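Free serine kinase (Thermococcus kodakarensis KOD1, PDB 5X0J) uses ADP to phosphorylate free L-serine, giving O-phospho-L-serine and AMP in the first step of cysteine biosynthesis from serine. Local coordinates at residues D24-H29 with A85-L90; E42-S47 with Q78-K83; L55-P60 with L66-H71. The protein carries 1 engineered substitution. One frame throughout, in Å; residues are numbered along the deposited sequence. Where two conformers were deposited one is given.

How the interactions relate
All three interactions lie in the ParB-like N-terminal domain, around the nucleotide and phosphoserine sites. Interactions 1 and 3 belong to one mixed sheet, and their centres are about 5 Å apart. They join where strand 84-90 pairs with strand 54-58: V88 O lies 2.9 Å from L56 N, and L90 N lies 2.8 Å from L56 O. Interaction 2 is a helix contact at the adenine end, its centre about 16 Å from that of interaction 1 and 20 Å from that of interaction 3. AMP bridges interactions 2 and 3: S43 binds its base, while D69 shares magnesium with its phosphate. Helix 71-80 runs from H71 of interaction 3 to L80 of interaction 2.

Interaction 1. Residues D24-H29 with A85-L90; sequences DKMKPH and APSVIL
M26 and A85 keep their backbones 9.9 Å apart, CA to CA, with no hydrogen bond between 24-29 and 85-90. Both belong to the mixed five-stranded sheet of the ParB-like N-terminal domain, where strand 26-27 is an edge strand. Strands 65-67 and 54-58 lie between it and strand 84-90 in the sheet order. The contact therefore skips two strands. The separation is short for three flat strand spacings, consistent with a curved sheet. One long side chain spans the gap.

That side chain is M26. Its CG stands anti to the carbonyl carbon (chi1 -56°), and the chain runs on in an extended zigzag through SD to CE. This carries the methyl end across to strand 84-90. A85 and S87, two residues apart, both turn their side chains toward M26. A85 CB lies beside the tip, 4.2 Å from CE. The tip comes closer to the hydroxyl of S87, where CE to OG is 3.6 Å. Both touches are van der Waals packing, and all three residues are buried.

The other walls come from neighbouring elements. M26 also packs on M54 of strand 54-58, I21 of strand 19-22 and W74 of helix 71-80. The contact thus fills part of the core between sheet and helix, about 10 Å from the bound phosphoserine as measured from the M26 side chain.

S87 brings a polar group into this apolar surrounding, and its own strand takes up its hydrogen. Its chi1 of -60° turns OG back along the chain. OG donates to A85 O at 3.0 Å, and it sits above the carbonyl plane, 55° out of it.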
loop_
_atom_site.group_PDB
_atom_site.type_symbol
_atom_site.label_atom_id
_atom_site.label_comp_id
_atom_site.label_asym_id
_atom_site.label_seq_id
_atom_site.Cartn_x
_atom_site.Cartn_y
_atom_site.Cartn_z
ATOM N N ASP A 24 13.836 13.213 -6.669
ATOM C CA ASP A 24 15.077 12.720 -6.052
ATOM C C ASP A 24 15.291 13.165 -4.597
ATOM O O ASP A 24 16.284 12.756 -3.983
ATOM C CB ASP A 24 16.311 13.044 -6.933
ATOM C CG ASP A 24 16.701 14.527 -6.929
ATOM O OD1 ASP A 24 16.076 15.345 -6.229
ATOM O OD2 ASP A 24 17.685 14.881 -7.619
ATOM N N LYS A 25 14.399 14.004 -4.054
ATOM C CA LYS A 25 14.397 14.326 -2.624
ATOM C C LYS A 25 13.407 13.465 -1.832
ATOM O O LYS A 25 13.202 13.701 -0.641
ATOM C CB LYS A 25 14.081 15.811 -2.406
ATOM C CG LYS A 25 15.034 16.776 -3.106
ATOM C CD LYS A 25 16.464 16.634 -2.616
ATOM C CE LYS A 25 17.399 17.607 -3.312
ATOM N NZ LYS A 25 17.065 19.036 -3.049
ATOM N N MET A 26 12.795 12.477 -2.488
ATOM C CA MET A 26 11.755 11.654 -1.865
ATOM C C MET A 26 12.277 10.254 -1.580
ATOM O O MET A 26 12.883 9.626 -2.450
ATOM C CB MET A 26 10.545 11.571 -2.779
ATOM C CG MET A 26 9.983 12.923 -3.171
ATOM S SD MET A 26 8.517 12.699 -4.186
ATOM C CE MET A 26 8.089 14.408 -4.517
ATOM N N LYS A 27 11.966 9.754 -0.393
ATOM C CA LYS A 27 12.505 8.497 0.092
ATOM C C LYS A 27 11.373 7.486 0.291
ATOM O O LYS A 27 10.511 7.702 1.143
ATOM C CB LYS A 27 13.234 8.760 1.404
ATOM C CG LYS A 27 14.097 7.615 1.876
ATOM C CD LYS A 27 15.002 8.075 3.004
ATOM C CE LYS A 27 16.002 7.004 3.393
ATOM N NZ LYS A 27 16.968 7.523 4.400
ATOM N N PRO A 28 11.369 6.380 -0.488
ATOM C CA PRO A 28 10.316 5.371 -0.299
ATOM C C PRO A 28 10.498 4.615 1.018
ATOM O O PRO A 28 11.614 4.484 1.516
ATOM C CB PRO A 28 10.521 4.439 -1.485
ATOM C CG PRO A 28 11.984 4.494 -1.714
ATOM C CD PRO A 28 12.386 5.908 -1.451
ATOM N N HIS A 29 9.392 4.201 1.623
ATOM C CA HIS A 29 9.409 3.266 2.735
ATOM C C HIS A 29 8.780 1.903 2.488
ATOM O O HIS A 29 8.738 1.081 3.401
ATOM C CB HIS A 29 8.809 3.923 3.985
ATOM C CG HIS A 29 7.316 4.106 3.956
ATOM N ND1 HIS A 29 6.714 5.274 3.536
ATOM C CD2 HIS A 29 6.307 3.289 4.343
ATOM C CE1 HIS A 29 5.402 5.167 3.668
ATOM N NE2 HIS A 29 5.130 3.969 4.144
ATOM N N ALA A 85 6.989 16.381 -8.445
ATOM C CA ALA A 85 5.574 16.066 -8.249
ATOM C C ALA A 85 4.931 17.072 -7.314
ATOM O O ALA A 85 5.560 17.485 -6.328
ATOM C CB ALA A 85 5.408 14.676 -7.677
ATOM N N PRO A 86 3.655 17.436 -7.584
ATOM C CA PRO A 86 2.881 18.208 -6.618
ATOM C C PRO A 86 2.741 17.433 -5.328
ATOM O O PRO A 86 2.353 16.255 -5.351
ATOM C CB PRO A 86 1.501 18.349 -7.280
ATOM C CG PRO A 86 1.710 18.047 -8.698
ATOM C CD PRO A 86 2.865 17.126 -8.788
ATOM N N SER A 87 3.057 18.096 -4.219
ATOM C CA SER A 87 3.169 17.449 -2.925
ATOM C C SER A 87 2.559 18.287 -1.825
ATOM O O SER A 87 2.462 19.506 -1.942
ATOM C CB SER A 87 4.642 17.217 -2.585
ATOM O OG SER A 87 5.253 16.402 -3.559
ATOM N N VAL A 88 2.166 17.605 -0.754
ATOM C CA VAL A 88 1.774 18.237 0.496
ATOM C C VAL A 88 2.779 17.770 1.547
ATOM O O VAL A 88 2.955 16.566 1.749
ATOM C CB VAL A 88 0.337 17.852 0.892
ATOM C CG1 VAL A 88 -0.047 18.488 2.221
ATOM C CG2 VAL A 88 -0.622 18.298 -0.188
ATOM N N ILE A 89 3.436 18.724 2.206
ATOM C CA ILE A 89 4.400 18.414 3.264
ATOM C C ILE A 89 3.677 18.406 4.609
ATOM O O ILE A 89 3.214 19.446 5.073
ATOM C CB ILE A 89 5.571 19.420 3.293
ATOM C CG1 ILE A 89 6.306 19.421 1.943
ATOM C CG2 ILE A 89 6.534 19.093 4.440
ATOM C CD1 ILE A 89 7.283 20.558 1.765
ATOM N N LEU A 90 3.625 17.238 5.238
ATOM C CA LEU A 90 2.920 17.028 6.500
ATOM C C LEU A 90 3.876 17.040 7.675
ATOM O O LEU A 90 5.086 16.917 7.497
ATOM C CB LEU A 90 2.246 15.664 6.484
ATOM C CG LEU A 90 1.254 15.417 5.356
ATOM C CD1 LEU A 90 0.839 13.952 5.363
ATOM C CD2 LEU A 90 0.042 16.340 5.484
#

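Interaction 2. Residues E42-S47 with Q78-K83; sequences ESVTGS and QKLGAK. With AMP (adenosine monophosphate), chain B.
L80 pushes its two methyls against V44 and T45, joining the last turns of helices 34-47 and 71-80 in the ParB-like N-terminal domain. Just beyond L80, G81 takes a positive phi and closes helix 71-80 with a Schellman motif. The nearest CA atoms, those of T45 and L80, are 8.9 Å apart. The contact is small, partly buried and wholly apolar.

The two methyls of L80 divide between its neighbours. CD1 touches CG1 of V44 at 3.8 Å. CD2 lies 3.6 Å from T45 CG2, and CD1 also meets that methyl. The V44 and L80 side chains run alongside each other, pointing opposite ways. In V44, chi1 of 77° tucks CG1 into the fork between N and C of its own backbone, on the L80 side. CG2 takes the place opposite N and lies 4.1 Å from AMP N6. V44 thus links the helix contact to the adenine pocket. T45 divides its roles: CG2 faces L80, while OG1 bonds to I41 O one turn back. L238 packs on both V44 and T45.

S43 binds the adenine ring. Its chi1 of 174° swings OG away from the backbone N, and OG donates to AMP N7 at 3.0 Å. Its carbonyl is gripped twice from within the same helix. S47 N and S47 OG reach S43 O from opposite faces of its plane, and the hydroxyl bond, OG to O, is 2.7 Å long.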
loop_
_atom_site.group_PDB
_atom_site.type_symbol
_atom_site.label_atom_id
_atom_site.label_comp_id
_atom_site.label_asym_id
_atom_site.label_seq_id
_atom_site.Cartn_x
_atom_site.Cartn_y
_atom_site.Cartn_z
ATOM N N GLU A 42 -0.450 4.574 -17.054
ATOM C CA GLU A 42 -1.424 4.694 -18.146
ATOM C C GLU A 42 -2.418 5.831 -17.917
ATOM O O GLU A 42 -2.759 6.554 -18.861
ATOM C CB GLU A 42 -2.190 3.384 -18.358
ATOM C CG GLU A 42 -1.333 2.238 -18.871
ATOM C CD GLU A 42 -0.470 2.652 -20.045
ATOM O OE1 GLU A 42 -1.031 2.858 -21.140
ATOM O OE2 GLU A 42 0.762 2.838 -19.872
ATOM N N SER A 43 -2.879 6.005 -16.679
ATOM C CA SER A 43 -3.780 7.108 -16.352
ATOM C C SER A 43 -3.150 8.470 -16.596
ATOM O O SER A 43 -3.738 9.314 -17.251
ATOM C CB SER A 43 -4.238 7.034 -14.898
ATOM O OG SER A 43 -5.005 8.182 -14.561
ATOM N N VAL A 44 -1.943 8.693 -16.077
ATOM C CA VAL A 44 -1.339 10.024 -16.161
ATOM C C VAL A 44 -0.934 10.353 -17.606
ATOM O O VAL A 44 -1.142 11.475 -18.061
ATOM C CB VAL A 44 -0.192 10.210 -15.127
ATOM C CG1 VAL A 44 1.095 9.520 -15.554
ATOM C CG2 VAL A 44 0.049 11.682 -14.852
ATOM N N THR A 45 -0.400 9.367 -18.323
ATOM C CA THR A 45 0.008 9.600 -19.710
ATOM C C THR A 45 -1.192 9.711 -20.639
ATOM O O THR A 45 -1.178 10.533 -21.538
ATOM C CB THR A 45 0.970 8.516 -20.221
ATOM O OG1 THR A 45 0.367 7.223 -20.093
ATOM C CG2 THR A 45 2.272 8.561 -19.455
ATOM N N GLY A 46 -2.220 8.900 -20.420
ATOM C CA GLY A 46 -3.426 8.925 -21.251
ATOM C C GLY A 46 -4.267 10.173 -21.049
ATOM O O GLY A 46 -4.743 10.799 -22.001
ATOM N N SER A 47 -4.432 10.556 -19.791
ATOM C CA SER A 47 -5.253 11.722 -19.455
ATOM C C SER A 47 -4.507 13.040 -19.600
ATOM O O SER A 47 -5.129 14.060 -19.887
ATOM C CB SER A 47 -5.798 11.595 -18.042
ATOM O OG SER A 47 -4.787 11.830 -17.093
ATOM N N GLN A 78 9.203 8.862 -12.110
ATOM C CA GLN A 78 10.651 8.677 -12.363
ATOM C C GLN A 78 10.882 7.865 -13.641
ATOM O O GLN A 78 11.736 8.218 -14.465
ATOM C CB GLN A 78 11.368 8.046 -11.162
ATOM C CG GLN A 78 11.591 9.025 -10.021
ATOM C CD GLN A 78 12.590 8.536 -8.988
ATOM O OE1 GLN A 78 12.579 7.371 -8.583
ATOM N NE2 GLN A 78 13.449 9.438 -8.537
ATOM N N LYS A 79 10.088 6.813 -13.826
ATOM C CA LYS A 79 10.195 5.957 -15.008
ATOM C C LYS A 79 9.884 6.729 -16.292
ATOM O O LYS A 79 10.557 6.542 -17.313
ATOM C CB LYS A 79 9.248 4.765 -14.860
ATOM C CG LYS A 79 9.364 3.696 -15.925
ATOM C CD LYS A 79 8.465 2.518 -15.583
ATOM C CE LYS A 79 9.043 1.657 -14.483
ATOM N N LEU A 80 8.883 7.611 -16.224
ATOM C CA LEU A 80 8.501 8.463 -17.350
ATOM C C LEU A 80 9.534 9.553 -17.661
ATOM O O LEU A 80 9.496 10.160 -18.739
ATOM C CB LEU A 80 7.150 9.125 -17.078
ATOM C CG LEU A 80 5.942 8.189 -17.154
ATOM C CD1 LEU A 80 4.708 8.818 -16.523
ATOM C CD2 LEU A 80 5.658 7.792 -18.594
ATOM N N GLY A 81 10.407 9.834 -16.701
ATOM C CA GLY A 81 11.464 10.826 -16.873
ATOM C C GLY A 81 11.125 12.187 -16.311
ATOM O O GLY A 81 11.841 13.157 -16.565
ATOM N N ALA A 82 10.037 12.287 -15.547
ATOM C CA ALA A 82 9.690 13.534 -14.869
ATOM C C ALA A 82 10.682 13.844 -13.746
ATOM O O ALA A 82 11.448 12.956 -13.331
ATOM C CB ALA A 82 8.268 13.460 -14.324
ATOM N N LYS A 83 10.643 15.102 -13.300
ATOM C CA LYS A 83 11.568 15.677 -12.325
ATOM C C LYS A 83 10.928 15.873 -10.956
ATOM O O LYS A 83 11.589 15.719 -9.931
ATOM C CB LYS A 83 12.037 17.063 -12.790
ATOM C CG LYS A 83 13.050 17.067 -13.910
HETATM P P AMP B . 0.455 5.700 -4.929
HETATM O O1P AMP B . 1.036 6.737 -5.877
HETATM O O2P AMP B . 1.486 4.695 -4.455
HETATM O O3P AMP B . -0.348 6.342 -3.829
HETATM O "O5'" AMP B . -0.572 4.816 -5.795
HETATM C "C5'" AMP B . -1.121 5.262 -7.031
HETATM C "C4'" AMP B . -1.985 6.490 -6.808
HETATM O "O4'" AMP B . -2.115 7.193 -8.027
HETATM C "C3'" AMP B . -3.451 6.244 -6.385
HETATM O "O3'" AMP B . -3.734 7.035 -5.234
HETATM C "C2'" AMP B . -4.339 6.712 -7.537
HETATM O "O2'" AMP B . -5.583 7.265 -7.116
HETATM C "C1'" AMP B . -3.403 7.735 -8.115
HETATM N N9 AMP B . -3.644 8.169 -9.506
HETATM C C8 AMP B . -4.217 7.490 -10.517
HETATM N N7 AMP B . -4.224 8.227 -11.655
HETATM C C5 AMP B . -3.635 9.392 -11.359
HETATM C C6 AMP B . -3.320 10.630 -12.092
HETATM N N6 AMP B . -3.646 10.740 -13.398
HETATM N N1 AMP B . -2.700 11.617 -11.405
HETATM C C2 AMP B . -2.365 11.516 -10.097
HETATM N N3 AMP B . -2.634 10.420 -9.370
HETATM C C4 AMP B . -3.252 9.358 -9.943
#

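Interaction 3. Residues L55-P60 with L66-H71; sequences LLAKVP and LIVDGH. With MG (magnesium ion), chain D; SEP (phosphoserine), chain C; AMP (adenosine monophosphate), chain B.
L55 O takes two backbone N-H groups, from V68 N at 2.8 Å and from D69 N at 3.2 Å, both from the same face of its plane. This is a classic beta bulge: V68 and D69 together face L55. It interrupts the antiparallel hairpin of strands 54-58 and 65-67. L55 N returns a straight bond to D69 O. Beyond the bulge, A57 and L66 form a hydrogen-bonded pair, with a short but bent bond from L66 N to A57 O, 2.7 Å. L56 and I67 are the non-hydrogen-bonded pair between.

V68 fits against the opposite strand. Its CG2 lies over the backbone of L56 and reaches the A57 methyl, CG2 to CB 3.9 Å. L55 crosses D69 at an angle, with CD1 against the aspartate CB. V59 CG2 leans on the start of L66.

The bulge delivers the chain to the active site. D69 points its carboxylate away from its own N (chi1 179°), and OD1 binds magnesium at 2.1 Å. AMP O3P, phosphoserine O1P and three waters complete the six ligands. Water 1 donates to D69 OD2, so OD1 binds the metal directly and OD2 through a water. V68 O accepts the phosphoserine amino group, N to O 2.7 Å. Phosphoserine O3P receives three bonds, from G70 N, H71 N and H71 ND1, the last 2.7 Å long and at the ring edge. I67 CG2 lies over one ring face.

H71 NE2 is held by H29 N, and H71 touches Q30, the engineered residue at the probable catalytic position. G70 is the N-cap of helix 71-80, whose N-terminal end would probably stabilise the phosphoserine phosphate. The hairpin itself lies between strands 84-90 and 26-27, with helix 205-213 packed on V59 and L66.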
loop_
_atom_site.group_PDB
_atom_site.type_symbol
_atom_site.label_atom_id
_atom_site.label_comp_id
_atom_site.label_asym_id
_atom_site.label_seq_id
_atom_site.Cartn_x
_atom_site.Cartn_y
_atom_site.Cartn_z
ATOM N N LEU A 55 1.808 12.815 -0.597
ATOM C CA LEU A 55 1.921 13.187 0.811
ATOM C C LEU A 55 3.357 12.894 1.237
ATOM O O LEU A 55 3.858 11.783 1.031
ATOM C CB LEU A 55 0.920 12.413 1.666
ATOM C CG LEU A 55 -0.574 12.573 1.359
ATOM C CD1 LEU A 55 -1.412 11.749 2.332
ATOM C CD2 LEU A 55 -0.991 14.036 1.374
ATOM N N LEU A 56 4.011 13.903 1.821
ATOM C CA LEU A 56 5.422 13.817 2.221
ATOM C C LEU A 56 5.584 14.245 3.670
ATOM O O LEU A 56 4.709 14.903 4.226
ATOM C CB LEU A 56 6.278 14.749 1.373
ATOM C CG LEU A 56 6.249 14.580 -0.142
ATOM C CD1 LEU A 56 7.167 15.626 -0.739
ATOM C CD2 LEU A 56 6.693 13.184 -0.551
ATOM N N ALA A 57 6.737 13.937 4.252
ATOM C CA ALA A 57 7.109 14.484 5.543
ATOM C C ALA A 57 8.624 14.545 5.607
ATOM O O ALA A 57 9.292 13.639 5.123
ATOM C CB ALA A 57 6.573 13.629 6.670
ATOM N N LYS A 58 9.155 15.604 6.213
ATOM C CA LYS A 58 10.607 15.768 6.385
ATOM C C LYS A 58 11.199 14.613 7.199
ATOM O O LYS A 58 10.665 14.247 8.247
ATOM C CB LYS A 58 10.877 17.109 7.073
ATOM C CG LYS A 58 12.314 17.414 7.459
ATOM C CD LYS A 58 13.185 17.671 6.253
ATOM C CE LYS A 58 14.533 18.248 6.678
ATOM N NZ LYS A 58 15.234 17.450 7.734
ATOM N N VAL A 59 12.293 14.034 6.705
ATOM C CA VAL A 59 13.023 13.006 7.440
ATOM C C VAL A 59 13.934 13.713 8.448
ATOM O O VAL A 59 14.732 14.554 8.045
ATOM C CB VAL A 59 13.894 12.152 6.501
ATOM C CG1 VAL A 59 14.704 11.129 7.292
ATOM C CG2 VAL A 59 13.028 11.464 5.460
ATOM N N PRO A 60 13.817 13.378 9.753
ATOM C CA PRO A 60 14.725 13.977 10.735
ATOM C C PRO A 60 16.186 13.727 10.383
ATOM O O PRO A 60 16.567 12.589 10.102
ATOM C CB PRO A 60 14.358 13.264 12.041
ATOM C CG PRO A 60 12.960 12.812 11.852
ATOM C CD PRO A 60 12.835 12.488 10.394
ATOM N N LEU A 66 10.265 11.750 3.450
ATOM C CA LEU A 66 9.596 10.455 3.470
ATOM C C LEU A 66 8.391 10.530 2.551
ATOM O O LEU A 66 7.595 11.462 2.678
ATOM C CB LEU A 66 9.105 10.170 4.887
ATOM C CG LEU A 66 8.244 8.916 5.082
ATOM C CD1 LEU A 66 9.005 7.648 4.710
ATOM C CD2 LEU A 66 7.701 8.868 6.513
ATOM N N ILE A 67 8.248 9.563 1.647
ATOM C CA ILE A 67 6.985 9.368 0.932
ATOM C C ILE A 67 5.991 8.763 1.920
ATOM O O ILE A 67 6.126 7.616 2.315
ATOM C CB ILE A 67 7.148 8.456 -0.299
ATOM C CG1 ILE A 67 8.113 9.093 -1.308
ATOM C CG2 ILE A 67 5.798 8.205 -0.960
ATOM C CD1 ILE A 67 8.487 8.194 -2.475
ATOM N N VAL A 68 5.010 9.554 2.336
ATOM C CA VAL A 68 3.949 9.089 3.225
ATOM C C VAL A 68 2.933 8.295 2.393
ATOM O O VAL A 68 2.558 7.175 2.771
ATOM C CB VAL A 68 3.319 10.287 3.970
ATOM C CG1 VAL A 68 2.105 9.867 4.780
ATOM C CG2 VAL A 68 4.373 10.923 4.869
ATOM N N ASP A 69 2.482 8.883 1.286
ATOM C CA ASP A 69 1.609 8.237 0.335
ATOM C C ASP A 69 2.026 8.713 -1.040
ATOM O O ASP A 69 2.195 9.916 -1.263
ATOM C CB ASP A 69 0.153 8.607 0.619
ATOM C CG ASP A 69 -0.822 7.975 -0.351
ATOM O OD1 ASP A 69 -0.558 6.863 -0.862
ATOM O OD2 ASP A 69 -1.876 8.604 -0.602
ATOM N N GLY A 70 2.220 7.764 -1.955
ATOM C CA GLY A 70 2.647 8.096 -3.318
ATOM C C GLY A 70 3.799 7.297 -3.897
ATOM O O GLY A 70 4.497 7.784 -4.785
ATOM N N HIS A 71 4.000 6.063 -3.449
ATOM C CA HIS A 71 5.111 5.258 -3.971
ATOM C C HIS A 71 5.026 4.988 -5.461
ATOM O O HIS A 71 6.046 5.011 -6.155
ATOM C CB HIS A 71 5.209 3.951 -3.205
ATOM C CG HIS A 71 5.701 4.147 -1.818
ATOM N ND1 HIS A 71 4.888 4.600 -0.807
ATOM C CD2 HIS A 71 6.946 4.071 -1.297
ATOM C CE1 HIS A 71 5.596 4.736 0.296
ATOM N NE2 HIS A 71 6.850 4.440 0.017
HETATM MG MG MG D . -1.373 5.539 -2.248
HETATM N N SEP C . 1.683 4.672 2.078
HETATM C CA SEP C . 0.359 4.644 1.384
HETATM C CB SEP C . 0.126 3.245 0.810
HETATM O OG SEP C . 1.189 2.928 -0.087
HETATM C C SEP C . -0.734 5.082 2.322
HETATM O O SEP C . -1.924 4.815 2.059
HETATM O OXT SEP C . -0.468 5.715 3.361
HETATM P P SEP C . 1.331 3.683 -1.516
HETATM O O1P SEP C . -0.085 4.078 -1.905
HETATM O O2P SEP C . 1.926 2.610 -2.371
HETATM O O3P SEP C . 2.261 4.842 -1.259
HETATM P P AMP B . 0.455 5.700 -4.929
HETATM O O1P AMP B . 1.036 6.737 -5.877
HETATM O O2P AMP B . 1.486 4.695 -4.455
HETATM O O3P AMP B . -0.348 6.342 -3.829
HETATM O "O5'" AMP B . -0.572 4.816 -5.795
HETATM C "C5'" AMP B . -1.121 5.262 -7.031
HETATM C "C4'" AMP B . -1.985 6.490 -6.808
HETATM O "O4'" AMP B . -2.115 7.193 -8.027
HETATM C "C3'" AMP B . -3.451 6.244 -6.385
HETATM O "O3'" AMP B . -3.734 7.035 -5.234
HETATM C "C2'" AMP B . -4.339 6.712 -7.537
HETATM O "O2'" AMP B . -5.583 7.265 -7.116
HETATM C "C1'" AMP B . -3.403 7.735 -8.115
HETATM N N9 AMP B . -3.644 8.169 -9.506
HETATM C C8 AMP B . -4.217 7.490 -10.517
HETATM N N7 AMP B . -4.224 8.227 -11.655
HETATM C C5 AMP B . -3.635 9.392 -11.359
HETATM C C6 AMP B . -3.320 10.630 -12.092
HETATM N N6 AMP B . -3.646 10.740 -13.398
HETATM N N1 AMP B . -2.700 11.617 -11.405
HETATM C C2 AMP B . -2.365 11.516 -10.097
HETATM N N3 AMP B . -2.634 10.420 -9.370
HETATM C C4 AMP B . -3.252 9.358 -9.943
HETATM O O HOH W 1 -2.923 6.978 -2.534
HETATM O O HOH W 2 -2.473 4.425 -3.694
HETATM O O HOH W 3 -2.678 4.737 -0.743
#